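Local coordinates for flavin-dependent monooxygenase, oxygenase subunit HsaA (Rhodococcus sp., PDB 2RFQ), which catalyses the FMNH2-dependent ortho-hydroxylation of the steroid intermediate 3-HSA to the catechol 3,4-DHSA in the breakdown of cholesterol, at residues Q28-E31 and R35-D38; I89-W94 and G234-T239; D106-G109 and R115-S118; D325-T330 and E374-M379. All coordinates share one frame; numbering follows the deposited sequence. Where two conformers were deposited one is given.

Interaction 1 of 4, residues Q28-E31 and R35-D38; sequences QETE and RIPD
Thr30, in the short helix 27-33, and Ile36, in the linker that follows it, lie with CA atoms 5.5 Å apart where the chain turns back past the helix, and one weak backbone bond closes the turn, from Arg35 N to Thr30 O at 3.4 Å. Thr30 carries the side-chain contact with both its branches. Its OG1 faces the ring of Pro37, 3.2 Å from CD and 3.5 Å from CG, the two side chains crossing at about a right angle. The hydroxyl itself is hydrogen-bonded to the carbonyl O of Arg26, just ahead of helix 27-33, a bond reached because OG1 stands beside the backbone N (chi1 -64°). The methyl branch takes the neighbouring place: CG2 meets Ile36 CD1 at 3.7 Å and also lies 3.6 Å from Arg35 O. The CA-CB bond of Ile36 points away from the helix, yet its chain bends so that CD1 returns to Thr30, while the residue also packs on Ser81, Thr82 and Val85 of helix 80-96. With an alanine here, the Arg26 carbonyl would probably lose this hydroxyl and a gap would be likely to open beside Ile36 CD1. Pro37 is the N-cap residue of helix 38-47, and the whole is a tight helix-loop-helix connection within the N-terminal helical domain of the acyl-CoA dehydrogenase fold.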
loop_
_atom_site.group_PDB
_atom_site.type_symbol
_atom_site.label_atom_id
_atom_site.label_comp_id
_atom_site.label_asym_id
_atom_site.label_seq_id
_atom_site.Cartn_x
_atom_site.Cartn_y
_atom_site.Cartn_z
ATOM N N GLN A 28 -12.169 -30.028 -2.015
ATOM C CA GLN A 28 -12.766 -29.991 -0.658
ATOM C C GLN A 28 -12.472 -31.275 0.083
ATOM O O GLN A 28 -12.141 -31.261 1.260
ATOM C CB GLN A 28 -14.284 -29.687 -0.613
ATOM C CG GLN A 28 -14.751 -29.425 0.859
ATOM C CD GLN A 28 -13.975 -28.264 1.564
ATOM O OE1 GLN A 28 -13.784 -27.212 0.990
ATOM N NE2 GLN A 28 -13.566 -28.472 2.809
ATOM N N GLU A 29 -12.590 -32.407 -0.613
ATOM C CA GLU A 29 -12.294 -33.677 0.020
ATOM C C GLU A 29 -10.846 -33.717 0.533
ATOM O O GLU A 29 -10.566 -34.196 1.643
ATOM C CB GLU A 29 -12.556 -34.841 -0.945
ATOM C CG GLU A 29 -12.417 -36.199 -0.269
ATOM C CD GLU A 29 -13.036 -37.338 -1.067
ATOM O OE1 GLU A 29 -14.131 -37.137 -1.631
ATOM O OE2 GLU A 29 -12.456 -38.440 -1.046
ATOM N N THR A 30 -9.927 -33.216 -0.286
ATOM C CA THR A 30 -8.523 -33.165 0.088
ATOM C C THR A 30 -8.346 -32.343 1.369
ATOM O O THR A 30 -7.631 -32.750 2.279
ATOM C CB THR A 30 -7.712 -32.567 -1.074
ATOM O OG1 THR A 30 -7.824 -33.474 -2.180
ATOM C CG2 THR A 30 -6.227 -32.379 -0.682
ATOM N N GLU A 31 -9.011 -31.193 1.456
ATOM C CA GLU A 31 -8.970 -30.419 2.700
ATOM C C GLU A 31 -9.544 -31.210 3.880
ATOM O O GLU A 31 -8.942 -31.288 4.940
ATOM C CB GLU A 31 -9.821 -29.168 2.567
ATOM C CG GLU A 31 -9.175 -27.991 1.955
ATOM C CD GLU A 31 -9.879 -26.742 2.470
ATOM O OE1 GLU A 31 -10.947 -26.425 1.930
ATOM O OE2 GLU A 31 -9.391 -26.121 3.434
ATOM N N ARG A 35 -5.115 -34.648 3.677
ATOM C CA ARG A 35 -4.136 -35.493 3.019
ATOM C C ARG A 35 -4.449 -35.476 1.537
ATOM O O ARG A 35 -5.614 -35.434 1.134
ATOM C CB ARG A 35 -4.245 -36.931 3.587
ATOM C CG ARG A 35 -2.979 -37.774 3.472
ATOM C CD ARG A 35 -3.165 -39.152 4.148
ATOM N NE ARG A 35 -4.363 -39.797 3.616
ATOM C CZ ARG A 35 -5.491 -40.003 4.295
ATOM N NH1 ARG A 35 -5.575 -39.695 5.596
ATOM N NH2 ARG A 35 -6.546 -40.538 3.677
ATOM N N ILE A 36 -3.403 -35.497 0.706
ATOM C CA ILE A 36 -3.646 -35.640 -0.719
ATOM C C ILE A 36 -4.163 -37.063 -0.970
ATOM O O ILE A 36 -3.594 -38.021 -0.464
ATOM C CB ILE A 36 -2.358 -35.419 -1.539
ATOM C CG1 ILE A 36 -1.662 -34.105 -1.131
ATOM C CG2 ILE A 36 -2.680 -35.472 -3.058
ATOM C CD1 ILE A 36 -2.546 -32.825 -1.242
ATOM N N PRO A 37 -5.256 -37.205 -1.723
ATOM C CA PRO A 37 -5.752 -38.548 -2.045
ATOM C C PRO A 37 -4.699 -39.414 -2.755
ATOM O O PRO A 37 -3.904 -38.932 -3.598
ATOM C CB PRO A 37 -6.950 -38.266 -2.946
ATOM C CG PRO A 37 -7.476 -36.966 -2.420
ATOM C CD PRO A 37 -6.172 -36.162 -2.224
ATOM N N ASP A 38 -4.681 -40.689 -2.387
ATOM C CA ASP A 38 -3.758 -41.653 -2.998
ATOM C C ASP A 38 -3.935 -41.630 -4.511
ATOM O O ASP A 38 -2.944 -41.679 -5.253
ATOM C CB ASP A 38 -4.021 -43.075 -2.505
ATOM C CG ASP A 38 -3.801 -43.246 -1.007
ATOM O OD1 ASP A 38 -3.144 -42.402 -0.369
ATOM O OD2 ASP A 38 -4.269 -44.293 -0.489
#

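Interaction 2 of 4, residues I89-W94 and G234-T239; sequences IGVHNW and GTIHPT
Ile236 lies over one face of the Trp94 indole and at the same time against Val91, one turn before that tryptophan on helix 80-96. Its CG2 methyl makes the CH-pi contact, 4.0 Å from the centroid of the six-membered ring and only 11° off the ring normal. CG1 follows over the same ring, with Trp94 CZ2 4.0 Å away. The indole is brought to this place by a side chain that leaves the helix with CG opposite the backbone N (chi1 179°), and its rotation is further fixed by a hydrogen bond from NE1 to the carbonyl O of Val228. The same CG2 methyl of Ile236 meets Val91 CG2 at 3.5 Å, so this one branch fills the angle between the valine and the tryptophan. No hydrogen bond joins the two segments, and the contact is wholly apolar and buried.

Helix 233-266 is kinked here, since Pro238 has no N-H to give to the preceding turn. Across the kink, Thr235 O accepts both Thr239 N and Thr239 OG1, which reach it from opposite faces of its carbonyl plane; the hydroxyl bond is 2.7 Å long. Helix 80-96 of the N-terminal domain is thus packed on the first turns of helix 233-266, whose other sides lie against helices 277-309 and 316-344, while Val91 also sits near Tyr120, a probable FMN-binding residue just after strand 116-119.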
loop_
_atom_site.group_PDB
_atom_site.type_symbol
_atom_site.label_atom_id
_atom_site.label_comp_id
_atom_site.label_asym_id
_atom_site.label_seq_id
_atom_site.Cartn_x
_atom_site.Cartn_y
_atom_site.Cartn_z
ATOM N N ILE A 89 7.740 -32.548 -3.020
ATOM C CA ILE A 89 8.133 -33.935 -3.284
ATOM C C ILE A 89 8.883 -34.037 -4.624
ATOM O O ILE A 89 9.863 -34.762 -4.732
ATOM C CB ILE A 89 6.933 -34.916 -3.198
ATOM C CG1 ILE A 89 6.311 -34.867 -1.789
ATOM C CG2 ILE A 89 7.376 -36.330 -3.528
ATOM C CD1 ILE A 89 5.434 -36.052 -1.436
ATOM N N GLY A 90 8.441 -33.275 -5.621
ATOM C CA GLY A 90 9.103 -33.295 -6.918
ATOM C C GLY A 90 10.544 -32.805 -6.820
ATOM O O GLY A 90 11.439 -33.350 -7.464
ATOM N N VAL A 91 10.778 -31.765 -6.015
ATOM C CA VAL A 91 12.127 -31.201 -5.932
ATOM C C VAL A 91 13.087 -32.141 -5.195
ATOM O O VAL A 91 14.301 -32.070 -5.378
ATOM C CB VAL A 91 12.137 -29.774 -5.340
ATOM C CG1 VAL A 91 12.341 -29.805 -3.819
ATOM C CG2 VAL A 91 13.251 -28.950 -6.012
ATOM N N HIS A 92 12.545 -33.040 -4.363
ATOM C CA HIS A 92 13.415 -33.989 -3.668
ATOM C C HIS A 92 14.114 -34.923 -4.637
ATOM O O HIS A 92 15.158 -35.462 -4.312
ATOM C CB HIS A 92 12.640 -34.776 -2.624
ATOM C CG HIS A 92 12.022 -33.902 -1.592
ATOM N ND1 HIS A 92 10.837 -34.222 -0.962
ATOM C CD2 HIS A 92 12.380 -32.679 -1.132
ATOM C CE1 HIS A 92 10.516 -33.249 -0.126
ATOM N NE2 HIS A 92 11.432 -32.303 -0.216
ATOM N N ASN A 93 13.543 -35.105 -5.825
ATOM C CA ASN A 93 14.177 -35.967 -6.847
ATOM C C ASN A 93 15.381 -35.283 -7.480
ATOM O O ASN A 93 16.318 -35.944 -7.931
ATOM C CB ASN A 93 13.147 -36.448 -7.879
ATOM C CG ASN A 93 12.149 -37.441 -7.269
ATOM O OD1 ASN A 93 12.328 -37.891 -6.131
ATOM N ND2 ASN A 93 11.083 -37.756 -8.002
ATOM N N TRP A 94 15.347 -33.959 -7.467
ATOM C CA TRP A 94 16.496 -33.138 -7.815
ATOM C C TRP A 94 17.553 -33.252 -6.695
ATOM O O TRP A 94 18.738 -33.478 -6.949
ATOM C CB TRP A 94 16.049 -31.668 -8.005
ATOM C CG TRP A 94 17.165 -30.695 -8.341
ATOM C CD1 TRP A 94 17.555 -30.287 -9.594
ATOM C CD2 TRP A 94 18.021 -30.007 -7.410
ATOM N NE1 TRP A 94 18.625 -29.406 -9.501
ATOM C CE2 TRP A 94 18.913 -29.206 -8.174
ATOM C CE3 TRP A 94 18.111 -29.979 -6.011
ATOM C CZ2 TRP A 94 19.880 -28.400 -7.590
ATOM C CZ3 TRP A 94 19.115 -29.162 -5.420
ATOM C CH2 TRP A 94 19.972 -28.401 -6.216
ATOM N N GLY A 234 19.767 -22.193 -3.182
ATOM C CA GLY A 234 19.133 -20.948 -2.733
ATOM C C GLY A 234 18.095 -20.402 -3.706
ATOM O O GLY A 234 17.247 -19.587 -3.326
ATOM N N THR A 235 18.209 -20.791 -4.988
ATOM C CA THR A 235 17.131 -20.564 -5.948
ATOM C C THR A 235 16.128 -21.734 -6.050
ATOM O O THR A 235 14.918 -21.533 -6.035
ATOM C CB THR A 235 17.696 -20.228 -7.345
ATOM O OG1 THR A 235 18.404 -18.986 -7.265
ATOM C CG2 THR A 235 16.561 -20.079 -8.371
ATOM N N ILE A 236 16.642 -22.947 -6.179
ATOM C CA ILE A 236 15.786 -24.117 -6.423
ATOM C C ILE A 236 14.750 -24.357 -5.332
ATOM O O ILE A 236 13.552 -24.589 -5.631
ATOM C CB ILE A 236 16.691 -25.370 -6.587
ATOM C CG1 ILE A 236 17.482 -25.245 -7.910
ATOM C CG2 ILE A 236 15.876 -26.683 -6.483
ATOM C CD1 ILE A 236 16.630 -25.531 -9.203
ATOM N N HIS A 237 15.196 -24.347 -4.076
ATOM C CA HIS A 237 14.253 -24.713 -2.995
ATOM C C HIS A 237 13.267 -23.570 -2.737
ATOM O O HIS A 237 12.048 -23.790 -2.779
ATOM C CB HIS A 237 15.002 -25.185 -1.757
ATOM C CG HIS A 237 14.123 -25.434 -0.572
ATOM N ND1 HIS A 237 13.029 -26.275 -0.617
ATOM C CD2 HIS A 237 14.169 -24.936 0.686
ATOM C CE1 HIS A 237 12.443 -26.289 0.569
ATOM N NE2 HIS A 237 13.112 -25.481 1.374
ATOM N N PRO A 238 13.768 -22.338 -2.523
ATOM C CA PRO A 238 12.761 -21.276 -2.342
ATOM C C PRO A 238 11.784 -21.094 -3.528
ATOM O O PRO A 238 10.602 -20.795 -3.318
ATOM C CB PRO A 238 13.611 -20.019 -2.103
ATOM C CG PRO A 238 14.865 -20.574 -1.451
ATOM C CD PRO A 238 15.132 -21.826 -2.297
ATOM N N THR A 239 12.252 -21.284 -4.758
ATOM C CA THR A 239 11.327 -21.188 -5.912
ATOM C C THR A 239 10.270 -22.320 -5.848
ATOM O O THR A 239 9.103 -22.112 -6.211
ATOM C CB THR A 239 12.099 -21.199 -7.243
ATOM O OG1 THR A 239 12.974 -20.060 -7.267
ATOM C CG2 THR A 239 11.135 -21.115 -8.466
#

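Interaction 3 of 4, residues D106-G109 and R115-S118; sequences DVWG and RISS
Ile116 reaches from strand 116-119 of the beta domain to Val107 and Trp108 of helix 101-108. Its CB points toward the helix, and from there CG1, lying opposite the carbonyl carbon (chi1 -61°), carries the chain onward, whereas CG2 has no close partner on the helix. The whole contact falls to the terminal methyl. CD1 sits 4.0 Å from Val107 CG1 and 4.1 Å from Trp108 CZ2, and so touches two consecutive helix residues at once. It approaches the indole obliquely, the isoleucine and tryptophan side chains crossing at about a right angle. Val107 CG1 in turn stands 3.7 Å above the plane of the Trp108 ring, near its rim, so the three side chains close on one another. The indole is held from its polar side as well, by a hydrogen bond from NE1 to the carbonyl O of Val114, just ahead of the strand. Ile116 and Val107 both pack on Trp150 of strand 150-159, the parallel neighbour of strand 116-119 in the sheet. Leu96 of helix 80-96 lies against Val107 and Trp108, and Asn93 of that helix against Trp108 and Ile116, which places this apolar cluster between the last helices of the N-terminal domain and the beta domain.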
loop_
_atom_site.group_PDB
_atom_site.type_symbol
_atom_site.label_atom_id
_atom_site.label_comp_id
_atom_site.label_asym_id
_atom_site.label_seq_id
_atom_site.Cartn_x
_atom_site.Cartn_y
_atom_site.Cartn_z
ATOM N N ASP A 106 20.083 -47.025 -3.370
ATOM C CA ASP A 106 19.259 -47.421 -2.213
ATOM C C ASP A 106 17.786 -47.081 -2.392
ATOM O O ASP A 106 16.912 -47.888 -2.079
ATOM C CB ASP A 106 19.778 -46.782 -0.922
ATOM C CG ASP A 106 21.116 -47.345 -0.467
ATOM O OD1 ASP A 106 21.558 -48.392 -0.969
ATOM O OD2 ASP A 106 21.718 -46.717 0.420
ATOM N N VAL A 107 17.533 -45.876 -2.902
ATOM C CA VAL A 107 16.182 -45.370 -3.064
ATOM C C VAL A 107 15.475 -45.920 -4.300
ATOM O O VAL A 107 14.324 -46.373 -4.205
ATOM C CB VAL A 107 16.192 -43.825 -3.074
ATOM C CG1 VAL A 107 14.797 -43.273 -3.332
ATOM C CG2 VAL A 107 16.763 -43.312 -1.723
ATOM N N TRP A 108 16.169 -45.884 -5.437
ATOM C CA TRP A 108 15.532 -46.129 -6.738
ATOM C C TRP A 108 15.969 -47.417 -7.433
ATOM O O TRP A 108 15.463 -47.740 -8.525
ATOM C CB TRP A 108 15.797 -44.949 -7.683
ATOM C CG TRP A 108 15.025 -43.682 -7.350
ATOM C CD1 TRP A 108 13.727 -43.593 -6.898
ATOM C CD2 TRP A 108 15.492 -42.338 -7.499
ATOM N NE1 TRP A 108 13.373 -42.262 -6.723
ATOM C CE2 TRP A 108 14.435 -41.475 -7.089
ATOM C CE3 TRP A 108 16.708 -41.773 -7.918
ATOM C CZ2 TRP A 108 14.556 -40.077 -7.108
ATOM C CZ3 TRP A 108 16.829 -40.381 -7.942
ATOM C CH2 TRP A 108 15.756 -39.547 -7.538
ATOM N N GLY A 109 16.889 -48.152 -6.816
ATOM C CA GLY A 109 17.454 -49.339 -7.446
ATOM C C GLY A 109 16.441 -50.385 -7.879
ATOM O O GLY A 109 16.706 -51.132 -8.829
ATOM N N ARG A 115 9.135 -42.139 -3.843
ATOM C CA ARG A 115 9.098 -40.726 -3.460
ATOM C C ARG A 115 9.756 -40.510 -2.095
ATOM O O ARG A 115 9.842 -41.428 -1.256
ATOM C CB ARG A 115 7.657 -40.224 -3.410
ATOM C CG ARG A 115 7.022 -40.077 -4.788
ATOM C CD ARG A 115 5.604 -39.548 -4.670
ATOM N NE ARG A 115 4.624 -40.566 -4.298
ATOM C CZ ARG A 115 4.032 -41.389 -5.173
ATOM N NH1 ARG A 115 4.358 -41.359 -6.477
ATOM N NH2 ARG A 115 3.137 -42.276 -4.740
ATOM N N ILE A 116 10.184 -39.276 -1.896
ATOM C CA ILE A 116 10.930 -38.874 -0.698
ATOM C C ILE A 116 10.230 -37.628 -0.168
ATOM O O ILE A 116 9.846 -36.767 -0.967
ATOM C CB ILE A 116 12.394 -38.484 -1.119
ATOM C CG1 ILE A 116 13.123 -39.674 -1.756
ATOM C CG2 ILE A 116 13.227 -37.988 0.054
ATOM C CD1 ILE A 116 13.194 -39.573 -3.263
ATOM N N SER A 117 10.037 -37.534 1.152
ATOM C CA SER A 117 9.504 -36.286 1.736
ATOM C C SER A 117 10.643 -35.581 2.446
ATOM O O SER A 117 11.761 -36.119 2.494
ATOM C CB SER A 117 8.300 -36.539 2.661
ATOM O OG SER A 117 8.680 -37.136 3.892
ATOM N N SER A 118 10.405 -34.382 2.970
ATOM C CA SER A 118 11.513 -33.704 3.652
ATOM C C SER A 118 11.068 -32.884 4.823
ATOM O O SER A 118 9.879 -32.607 4.992
ATOM C CB SER A 118 12.228 -32.754 2.686
ATOM O OG SER A 118 11.347 -31.676 2.359
#

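Interaction 4 of 4, residues D325-T330 and E374-M379; sequences DQVRAT and ERAYVM
Tyr377 and Arg328 meet through a hydrogen bond of 2.9 Å from Arg328 NH1 to Tyr377 OH, nearly straight at 160°. The hydroxyl lies in the guanidinium plane, at its edge, whereas the phenol ring is turned 67° from that plane. The same oxygen rests 3.2 Å from Arg328 CG, on a stem that leaves anti to the backbone N and runs extended to NE, which takes NH1 to the hydroxyl. Beside this polar grip, Val327 CG2 presses on Tyr377 CE1 at 3.4 Å, coming at the ring obliquely, and Val327 CG1 meets Ala376 CB at 3.7 Å. A phenylalanine in place of Tyr377 would probably leave Arg328 NH1 without this acceptor and the guanidinium less firmly fixed.

The arginine is positioned by its second partner, a salt bridge from NE to Asp289 of a second subunit, so its orientation is set across a tetramer interface. Tyr377 also packs on Ala284 of that subunit, and Glu374 forms a salt bridge with Arg282 of a third. Helices 316-344 and 373-384 run roughly antiparallel, their local axes 9.0 Å apart at an angle of 146°. Within the C-terminal helical bundle, helix 316-344 is packed on helices 277-309 and 233-266, with helix 373-384 laid against it.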
loop_
_atom_site.group_PDB
_atom_site.type_symbol
_atom_site.label_atom_id
_atom_site.label_comp_id
_atom_site.label_asym_id
_atom_site.label_seq_id
_atom_site.Cartn_x
_atom_site.Cartn_y
_atom_site.Cartn_z
ATOM N N ASP A 325 13.366 -11.443 -5.853
ATOM C CA ASP A 325 12.135 -11.529 -6.627
ATOM C C ASP A 325 11.267 -12.697 -6.209
ATOM O O ASP A 325 10.052 -12.676 -6.423
ATOM C CB ASP A 325 12.487 -11.633 -8.116
ATOM C CG ASP A 325 13.130 -10.345 -8.667
ATOM O OD1 ASP A 325 12.962 -9.255 -8.058
ATOM O OD2 ASP A 325 13.797 -10.449 -9.714
ATOM N N GLN A 326 11.891 -13.733 -5.657
ATOM C CA GLN A 326 11.185 -14.942 -5.255
ATOM C C GLN A 326 10.309 -14.695 -4.018
ATOM O O GLN A 326 9.098 -14.986 -4.018
ATOM C CB GLN A 326 12.158 -16.114 -5.052
ATOM C CG GLN A 326 11.520 -17.292 -4.308
ATOM C CD GLN A 326 11.836 -17.241 -2.840
ATOM O OE1 GLN A 326 12.963 -16.909 -2.458
ATOM N NE2 GLN A 326 10.846 -17.579 -1.992
ATOM N N VAL A 327 10.891 -14.118 -2.968
ATOM C CA VAL A 327 10.037 -13.737 -1.837
ATOM C C VAL A 327 8.967 -12.725 -2.294
ATOM O O VAL A 327 7.803 -12.785 -1.872
ATOM C CB VAL A 327 10.832 -13.215 -0.611
ATOM C CG1 VAL A 327 11.853 -14.275 -0.136
ATOM C CG2 VAL A 327 11.515 -11.880 -0.907
ATOM N N ARG A 328 9.354 -11.825 -3.192
ATOM C CA ARG A 328 8.379 -10.828 -3.654
ATOM C C ARG A 328 7.248 -11.458 -4.465
ATOM O O ARG A 328 6.115 -10.994 -4.381
ATOM C CB ARG A 328 9.049 -9.710 -4.448
ATOM C CG ARG A 328 8.203 -8.405 -4.414
ATOM C CD ARG A 328 9.123 -7.165 -4.613
ATOM N NE ARG A 328 8.448 -5.860 -4.538
ATOM C CZ ARG A 328 8.059 -5.282 -3.402
ATOM N NH1 ARG A 328 8.251 -5.891 -2.219
ATOM N NH2 ARG A 328 7.473 -4.086 -3.423
ATOM N N ALA A 329 7.555 -12.501 -5.242
ATOM C CA ALA A 329 6.547 -13.188 -6.051
ATOM C C ALA A 329 5.476 -13.786 -5.132
ATOM O O ALA A 329 4.271 -13.669 -5.403
ATOM C CB ALA A 329 7.193 -14.275 -6.866
ATOM N N THR A 330 5.911 -14.401 -4.031
ATOM C CA THR A 330 4.957 -14.890 -3.021
ATOM C C THR A 330 4.082 -13.737 -2.526
ATOM O O THR A 330 2.861 -13.852 -2.481
ATOM C CB THR A 330 5.703 -15.547 -1.853
ATOM O OG1 THR A 330 6.262 -16.777 -2.350
ATOM C CG2 THR A 330 4.754 -15.819 -0.657
ATOM N N GLU A 374 11.779 -9.982 4.299
ATOM C CA GLU A 374 12.873 -9.121 4.773
ATOM C C GLU A 374 14.221 -9.836 4.809
ATOM O O GLU A 374 15.258 -9.232 4.561
ATOM C CB GLU A 374 12.546 -8.498 6.121
ATOM C CG GLU A 374 11.421 -7.505 6.002
ATOM C CD GLU A 374 10.052 -8.099 6.308
ATOM O OE1 GLU A 374 9.899 -9.340 6.497
ATOM O OE2 GLU A 374 9.113 -7.271 6.349
ATOM N N ARG A 375 14.216 -11.137 5.062
ATOM C CA ARG A 375 15.464 -11.866 5.070
ATOM C C ARG A 375 16.148 -11.706 3.696
ATOM O O ARG A 375 17.334 -11.355 3.622
ATOM C CB ARG A 375 15.199 -13.346 5.357
ATOM C CG ARG A 375 16.449 -14.183 5.274
ATOM C CD ARG A 375 16.172 -15.619 5.712
ATOM N NE ARG A 375 17.409 -16.406 5.739
ATOM C CZ ARG A 375 17.512 -17.642 6.235
ATOM N NH1 ARG A 375 16.457 -18.251 6.777
ATOM N NH2 ARG A 375 18.687 -18.276 6.200
ATOM N N ALA A 376 15.392 -11.953 2.623
ATOM C CA ALA A 376 15.963 -11.849 1.273
ATOM C C ALA A 376 16.269 -10.397 0.908
ATOM O O ALA A 376 17.295 -10.120 0.267
ATOM C CB ALA A 376 15.039 -12.494 0.229
ATOM N N TYR A 377 15.369 -9.481 1.298
ATOM C CA TYR A 377 15.525 -8.063 0.924
ATOM C C TYR A 377 16.748 -7.443 1.577
ATOM O O TYR A 377 17.529 -6.740 0.913
ATOM C CB TYR A 377 14.293 -7.240 1.308
ATOM C CG TYR A 377 13.017 -7.579 0.577
ATOM C CD1 TYR A 377 13.030 -8.215 -0.674
ATOM C CD2 TYR A 377 11.797 -7.230 1.131
ATOM C CE1 TYR A 377 11.819 -8.522 -1.359
ATOM C CE2 TYR A 377 10.578 -7.504 0.458
ATOM C CZ TYR A 377 10.604 -8.165 -0.774
ATOM O OH TYR A 377 9.421 -8.466 -1.444
ATOM N N VAL A 378 16.931 -7.728 2.864
ATOM C CA VAL A 378 18.100 -7.197 3.572
ATOM C C VAL A 378 19.364 -7.742 2.925
ATOM O O VAL A 378 20.317 -6.991 2.686
ATOM C CB VAL A 378 18.027 -7.521 5.079
ATOM C CG1 VAL A 378 19.350 -7.219 5.783
ATOM C CG2 VAL A 378 16.874 -6.726 5.710
HETATM N N MSE A 379 19.370 -9.033 2.621
HETATM C CA MSE A 379 20.551 -9.643 2.003
HETATM C C MSE A 379 20.866 -9.000 0.647
HETATM O O MSE A 379 22.021 -8.687 0.341
HETATM C CB MSE A 379 20.334 -11.142 1.805
HETATM C CG MSE A 379 21.553 -11.790 1.210
HETATM SE SE MSE A 379 21.271 -13.697 0.934
HETATM C CE MSE A 379 19.704 -13.591 -0.205
#

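How the interactions relate
From the N terminus, interaction 1 closes first, a short turn between helices 27-33 and 38-47 that is finished before the others begin. Interaction 2 then opens on helix 80-96 and spans the entire beta domain before closing on helix 233-266. Nested inside its loop is interaction 3, which joins helix 101-108 to strand 116-119; the two touch, His92 ND1 probably hydrogen-bonding to Ile116 O. Interaction 4 follows in series, joining helix 316-344 to the C-terminal helix 373-384, and meets interaction 2 where Pro238 packs on Gln326. Interactions 3, 2 and 4 thus form a continuous path from beta domain to C-terminal bundle, with interaction 1 apart.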